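Local coordinates for heavy metal cation tricomponent efflux pump ZneA(CzcA-like) (Cupriavidus metallidurans, PDB 4K0J), which probably exports zinc ions from the cell in exchange for protons, as the inner-membrane RND transporter of a three-component efflux system, at residues A663-F676 against E802-R815. Residues are numbered along the deposited sequence; the frame is centred on the assembly and turned at random.
Sequences AHSDLVVKVYGNDF and EMNKRHLTVRLNLR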
loop_
_atom_site.group_PDB
_atom_site.type_symbol
_atom_site.label_atom_id
_atom_site.label_comp_id
_atom_site.label_asym_id
_atom_site.label_seq_id
_atom_site.Cartn_x
_atom_site.Cartn_y
_atom_site.Cartn_z
ATOM N N ALA C 663 -26.985 -13.292 10.267
ATOM C CA ALA C 663 -28.120 -12.513 10.735
ATOM C C ALA C 663 -27.876 -11.947 12.130
ATOM O O ALA C 663 -26.960 -12.353 12.835
ATOM C CB ALA C 663 -29.381 -13.359 10.722
ATOM N N HIS C 664 -28.725 -11.018 12.533
ATOM C CA HIS C 664 -28.530 -10.310 13.784
ATOM C C HIS C 664 -29.002 -11.111 14.988
ATOM O O HIS C 664 -29.991 -10.760 15.629
ATOM C CB HIS C 664 -29.248 -8.970 13.719
ATOM C CG HIS C 664 -28.866 -8.148 12.532
ATOM N ND1 HIS C 664 -27.816 -7.256 12.552
ATOM C CD2 HIS C 664 -29.384 -8.090 11.284
ATOM C CE1 HIS C 664 -27.711 -6.676 11.371
ATOM N NE2 HIS C 664 -28.647 -7.167 10.582
ATOM N N SER C 665 -28.284 -12.188 15.291
ATOM C CA SER C 665 -28.583 -13.015 16.458
ATOM C C SER C 665 -27.339 -13.768 16.924
ATOM O O SER C 665 -26.393 -13.953 16.156
ATOM C CB SER C 665 -29.718 -13.999 16.154
ATOM O OG SER C 665 -29.324 -14.946 15.179
ATOM N N ASP C 666 -27.348 -14.200 18.183
ATOM C CA ASP C 666 -26.211 -14.897 18.776
ATOM C C ASP C 666 -25.937 -16.203 18.050
ATOM O O ASP C 666 -24.791 -16.550 17.773
ATOM C CB ASP C 666 -26.480 -15.191 20.254
ATOM C CG ASP C 666 -27.176 -14.043 20.966
ATOM O OD1 ASP C 666 -27.096 -12.893 20.479
ATOM O OD2 ASP C 666 -27.804 -14.292 22.017
ATOM N N LEU C 667 -27.011 -16.921 17.743
ATOM C CA LEU C 667 -26.926 -18.228 17.110
ATOM C C LEU C 667 -27.754 -18.246 15.835
ATOM O O LEU C 667 -28.777 -17.571 15.747
ATOM C CB LEU C 667 -27.447 -19.306 18.066
ATOM C CG LEU C 667 -26.626 -19.590 19.325
ATOM C CD1 LEU C 667 -27.483 -20.251 20.393
ATOM C CD2 LEU C 667 -25.432 -20.466 18.980
ATOM N N VAL C 668 -27.310 -19.007 14.840
ATOM C CA VAL C 668 -28.138 -19.246 13.665
ATOM C C VAL C 668 -28.056 -20.700 13.258
ATOM O O VAL C 668 -27.116 -21.407 13.623
ATOM C CB VAL C 668 -27.726 -18.385 12.440
ATOM C CG1 VAL C 668 -27.895 -16.896 12.724
ATOM C CG2 VAL C 668 -26.306 -18.708 12.005
ATOM N N VAL C 669 -29.056 -21.140 12.503
ATOM C CA VAL C 669 -29.027 -22.449 11.868
ATOM C C VAL C 669 -29.316 -22.282 10.380
ATOM O O VAL C 669 -30.422 -21.905 9.989
ATOM C CB VAL C 669 -30.046 -23.420 12.488
ATOM C CG1 VAL C 669 -30.059 -24.730 11.715
ATOM C CG2 VAL C 669 -29.712 -23.672 13.944
ATOM N N LYS C 670 -28.313 -22.553 9.556
ATOM C CA LYS C 670 -28.423 -22.328 8.125
ATOM C C LYS C 670 -28.855 -23.590 7.379
ATOM O O LYS C 670 -28.153 -24.605 7.403
ATOM C CB LYS C 670 -27.091 -21.800 7.585
ATOM C CG LYS C 670 -26.620 -20.511 8.255
ATOM C CD LYS C 670 -25.232 -20.093 7.776
ATOM C CE LYS C 670 -24.115 -20.887 8.458
ATOM N NZ LYS C 670 -23.807 -20.425 9.841
ATOM N N VAL C 671 -30.018 -23.517 6.732
ATOM C CA VAL C 671 -30.570 -24.614 5.932
ATOM C C VAL C 671 -30.327 -24.374 4.443
ATOM O O VAL C 671 -31.001 -23.556 3.815
ATOM C CB VAL C 671 -32.088 -24.778 6.171
ATOM C CG1 VAL C 671 -32.688 -25.793 5.211
ATOM C CG2 VAL C 671 -32.358 -25.183 7.610
ATOM N N TYR C 672 -29.363 -25.094 3.885
ATOM C CA TYR C 672 -28.899 -24.837 2.530
ATOM C C TYR C 672 -29.706 -25.613 1.505
ATOM O O TYR C 672 -30.288 -26.641 1.822
ATOM C CB TYR C 672 -27.421 -25.211 2.408
ATOM C CG TYR C 672 -26.504 -24.405 3.299
ATOM C CD1 TYR C 672 -25.825 -23.301 2.806
ATOM C CD2 TYR C 672 -26.315 -24.748 4.634
ATOM C CE1 TYR C 672 -24.990 -22.563 3.607
ATOM C CE2 TYR C 672 -25.478 -24.014 5.448
ATOM C CZ TYR C 672 -24.820 -22.919 4.926
ATOM O OH TYR C 672 -23.979 -22.172 5.720
ATOM N N GLY C 673 -29.731 -25.124 0.269
ATOM C CA GLY C 673 -30.407 -25.827 -0.809
ATOM C C GLY C 673 -30.933 -24.897 -1.884
ATOM O O GLY C 673 -31.354 -23.777 -1.589
ATOM N N ASN C 674 -30.927 -25.367 -3.129
ATOM C CA ASN C 674 -31.278 -24.519 -4.263
ATOM C C ASN C 674 -32.784 -24.378 -4.481
ATOM O O ASN C 674 -33.227 -23.692 -5.403
ATOM C CB ASN C 674 -30.595 -25.016 -5.538
ATOM C CG ASN C 674 -30.523 -23.947 -6.611
ATOM O OD1 ASN C 674 -29.625 -23.102 -6.605
ATOM N ND2 ASN C 674 -31.476 -23.972 -7.536
ATOM N N ASP C 675 -33.567 -25.022 -3.621
ATOM C CA ASP C 675 -35.023 -24.929 -3.698
ATOM C C ASP C 675 -35.575 -24.050 -2.579
ATOM O O ASP C 675 -35.283 -24.274 -1.407
ATOM C CB ASP C 675 -35.656 -26.318 -3.626
ATOM C CG ASP C 675 -37.167 -26.278 -3.758
ATOM O OD1 ASP C 675 -37.841 -27.131 -3.146
ATOM O OD2 ASP C 675 -37.681 -25.392 -4.475
ATOM N N PHE C 676 -36.378 -23.056 -2.944
ATOM C CA PHE C 676 -36.931 -22.125 -1.966
ATOM C C PHE C 676 -37.968 -22.793 -1.059
ATOM O O PHE C 676 -37.873 -22.728 0.177
ATOM C CB PHE C 676 -37.526 -20.904 -2.675
ATOM C CG PHE C 676 -36.492 -19.993 -3.279
ATOM C CD1 PHE C 676 -35.196 -19.966 -2.785
ATOM C CD2 PHE C 676 -36.811 -19.159 -4.336
ATOM C CE1 PHE C 676 -34.238 -19.128 -3.338
ATOM C CE2 PHE C 676 -35.855 -18.319 -4.890
ATOM C CZ PHE C 676 -34.569 -18.306 -4.390
ATOM N N GLU C 802 -24.829 -17.795 0.343
ATOM C CA GLU C 802 -23.588 -17.800 1.118
ATOM C C GLU C 802 -22.686 -18.950 0.704
ATOM O O GLU C 802 -23.098 -20.109 0.748
ATOM C CB GLU C 802 -23.883 -17.908 2.613
ATOM C CG GLU C 802 -22.710 -18.415 3.436
ATOM C CD GLU C 802 -23.050 -18.559 4.904
ATOM O OE1 GLU C 802 -22.683 -19.596 5.501
ATOM O OE2 GLU C 802 -23.686 -17.636 5.459
ATOM N N MET C 803 -21.454 -18.622 0.325
ATOM C CA MET C 803 -20.504 -19.606 -0.188
ATOM C C MET C 803 -21.090 -20.351 -1.378
ATOM O O MET C 803 -20.918 -21.565 -1.508
ATOM C CB MET C 803 -20.086 -20.595 0.901
ATOM C CG MET C 803 -19.066 -20.041 1.868
ATOM S SD MET C 803 -17.636 -19.390 0.993
ATOM C CE MET C 803 -16.612 -18.884 2.360
ATOM N N ASN C 804 -21.794 -19.610 -2.231
ATOM C CA ASN C 804 -22.395 -20.152 -3.444
ATOM C C ASN C 804 -23.433 -21.224 -3.154
ATOM O O ASN C 804 -23.538 -22.225 -3.860
ATOM C CB ASN C 804 -21.310 -20.662 -4.385
ATOM C CG ASN C 804 -20.116 -19.742 -4.421
ATOM O OD1 ASN C 804 -18.986 -20.163 -4.184
ATOM N ND2 ASN C 804 -20.364 -18.466 -4.688
ATOM N N LYS C 805 -24.198 -20.993 -2.096
ATOM C CA LYS C 805 -25.262 -21.893 -1.685
ATOM C C LYS C 805 -26.482 -21.082 -1.261
ATOM O O LYS C 805 -26.384 -20.190 -0.412
ATOM C CB LYS C 805 -24.795 -22.767 -0.519
ATOM C CG LYS C 805 -23.556 -23.613 -0.802
ATOM C CD LYS C 805 -23.053 -24.286 0.466
ATOM C CE LYS C 805 -21.833 -25.145 0.195
ATOM N NZ LYS C 805 -21.324 -25.773 1.446
ATOM N N ARG C 806 -27.627 -21.382 -1.862
ATOM C CA ARG C 806 -28.884 -20.779 -1.447
ATOM C C ARG C 806 -29.255 -21.362 -0.087
ATOM O O ARG C 806 -29.354 -22.581 0.060
ATOM C CB ARG C 806 -29.979 -21.103 -2.459
ATOM C CG ARG C 806 -29.490 -21.237 -3.888
ATOM C CD ARG C 806 -29.558 -19.919 -4.637
ATOM N NE ARG C 806 -30.910 -19.628 -5.100
ATOM C CZ ARG C 806 -31.417 -20.085 -6.240
ATOM N NH1 ARG C 806 -30.681 -20.850 -7.033
ATOM N NH2 ARG C 806 -32.656 -19.774 -6.587
ATOM N N HIS C 807 -29.452 -20.507 0.911
ATOM C CA HIS C 807 -29.821 -20.996 2.235
ATOM C C HIS C 807 -30.877 -20.125 2.904
ATOM O O HIS C 807 -31.091 -18.980 2.520
ATOM C CB HIS C 807 -28.583 -21.126 3.136
ATOM C CG HIS C 807 -28.091 -19.822 3.688
ATOM N ND1 HIS C 807 -27.441 -18.881 2.917
ATOM C CD2 HIS C 807 -28.152 -19.304 4.938
ATOM C CE1 HIS C 807 -27.130 -17.840 3.667
ATOM N NE2 HIS C 807 -27.550 -18.071 4.898
ATOM N N LEU C 808 -31.546 -20.689 3.901
ATOM C CA LEU C 808 -32.456 -19.922 4.743
ATOM C C LEU C 808 -31.919 -19.956 6.161
ATOM O O LEU C 808 -31.313 -20.941 6.572
ATOM C CB LEU C 808 -33.869 -20.502 4.699
ATOM C CG LEU C 808 -34.964 -19.602 4.121
ATOM C CD1 LEU C 808 -34.749 -19.374 2.637
ATOM C CD2 LEU C 808 -36.342 -20.193 4.382
ATOM N N THR C 809 -32.134 -18.882 6.909
ATOM C CA THR C 809 -31.500 -18.743 8.211
ATOM C C THR C 809 -32.494 -18.782 9.355
ATOM O O THR C 809 -33.411 -17.969 9.419
ATOM C CB THR C 809 -30.730 -17.425 8.309
ATOM O OG1 THR C 809 -29.916 -17.260 7.143
ATOM C CG2 THR C 809 -29.854 -17.417 9.551
ATOM N N VAL C 810 -32.306 -19.729 10.263
ATOM C CA VAL C 810 -33.090 -19.740 11.481
ATOM C C VAL C 810 -32.288 -19.045 12.567
ATOM O O VAL C 810 -31.440 -19.659 13.212
ATOM C CB VAL C 810 -33.442 -21.170 11.933
ATOM C CG1 VAL C 810 -34.329 -21.124 13.160
ATOM C CG2 VAL C 810 -34.131 -21.930 10.816
ATOM N N ARG C 811 -32.545 -17.757 12.759
ATOM C CA ARG C 811 -31.820 -17.002 13.764
ATOM C C ARG C 811 -32.454 -17.135 15.150
ATOM O O ARG C 811 -33.678 -17.214 15.276
ATOM C CB ARG C 811 -31.661 -15.540 13.335
ATOM C CG ARG C 811 -32.898 -14.681 13.399
ATOM C CD ARG C 811 -32.522 -13.247 13.064
ATOM N NE ARG C 811 -33.512 -12.270 13.510
ATOM C CZ ARG C 811 -34.446 -11.748 12.723
ATOM N NH1 ARG C 811 -34.523 -12.113 11.451
ATOM N NH2 ARG C 811 -35.305 -10.860 13.207
ATOM N N LEU C 812 -31.604 -17.176 16.179
ATOM C CA LEU C 812 -32.030 -17.460 17.552
ATOM C C LEU C 812 -31.016 -17.013 18.618
ATOM O O LEU C 812 -29.810 -17.040 18.386
ATOM C CB LEU C 812 -32.311 -18.956 17.724
ATOM C CG LEU C 812 -31.106 -19.899 17.797
ATOM C CD1 LEU C 812 -31.453 -21.118 18.632
ATOM C CD2 LEU C 812 -30.636 -20.316 16.412
ATOM N N ASN C 813 -31.509 -16.621 19.791
ATOM C CA ASN C 813 -30.635 -16.179 20.886
ATOM C C ASN C 813 -30.470 -17.209 22.009
ATOM O O ASN C 813 -31.422 -17.893 22.382
ATOM C CB ASN C 813 -31.126 -14.852 21.468
ATOM C CG ASN C 813 -31.080 -13.721 20.460
ATOM O OD1 ASN C 813 -30.165 -13.640 19.640
ATOM N ND2 ASN C 813 -32.074 -12.841 20.511
ATOM N N LEU C 814 -29.260 -17.298 22.553
ATOM C CA LEU C 814 -28.926 -18.298 23.569
ATOM C C LEU C 814 -29.444 -17.951 24.961
ATOM O O LEU C 814 -29.397 -18.781 25.868
ATOM C CB LEU C 814 -27.408 -18.518 23.621
ATOM C CG LEU C 814 -26.479 -17.311 23.413
ATOM C CD1 LEU C 814 -26.573 -16.291 24.542
ATOM C CD2 LEU C 814 -25.039 -17.773 23.233
ATOM N N ARG C 815 -29.930 -16.723 25.113
ATOM C CA ARG C 815 -30.366 -16.181 26.402
ATOM C C ARG C 815 -31.327 -17.086 27.165
ATOM O O ARG C 815 -32.255 -17.648 26.587
ATOM C CB ARG C 815 -30.999 -14.802 26.194
ATOM C CG ARG C 815 -31.755 -14.258 27.392
ATOM C CD ARG C 815 -32.209 -12.834 27.132
ATOM N NE ARG C 815 -32.835 -12.700 25.820
ATOM C CZ ARG C 815 -34.146 -12.746 25.610
ATOM N NH1 ARG C 815 -34.628 -12.619 24.381
ATOM N NH2 ARG C 815 -34.977 -12.920 26.627
#
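Tyr672 and His807 pair across strands 667-672 and 807-812 as the last non-hydrogen-bonded pair, their side chains on the same face of the sheet, and the tyrosine side chain runs out toward the turn formed by residues 802-805. Its CB lies near the carbonyl oxygen of Arg806. With CG anti to its carbonyl carbon (chi1 -62°), the ring comes under His807 CB, which sits over one face 4.0 Å from the ring centroid as a CH-pi contact; the two rings themselves barely overlap. CD1 meets Lys805 CB at the ring edge, 3.5 Å away, and CE1 runs past Lys805 CD. At the tip, Tyr672 OH donates to Glu802 OE1 (2.9 Å), approaching from above the carboxylate plane. Lys670 bends beside this carboxylate, bringing its CD within 3.5 Å of Glu802 OE1, while its CB and CG pack against His807 CD2.

Backbone bonds in both directions join Leu667 to Leu812, Val669 to Val810 and Val671 to Leu808; the side chains of these pairs share the sheet face covered in part by helix 676-690. Where the strands part, Asp666 N donates to Asn813 OD1 at 3.2 Å, and Asn813 ND2 turns to Asp698. Strands 699-701 and 843-847 flank the pair, completing a four-stranded antiparallel sheet with a helix against it, the split βαβ architecture characteristic of RND porter subdomains.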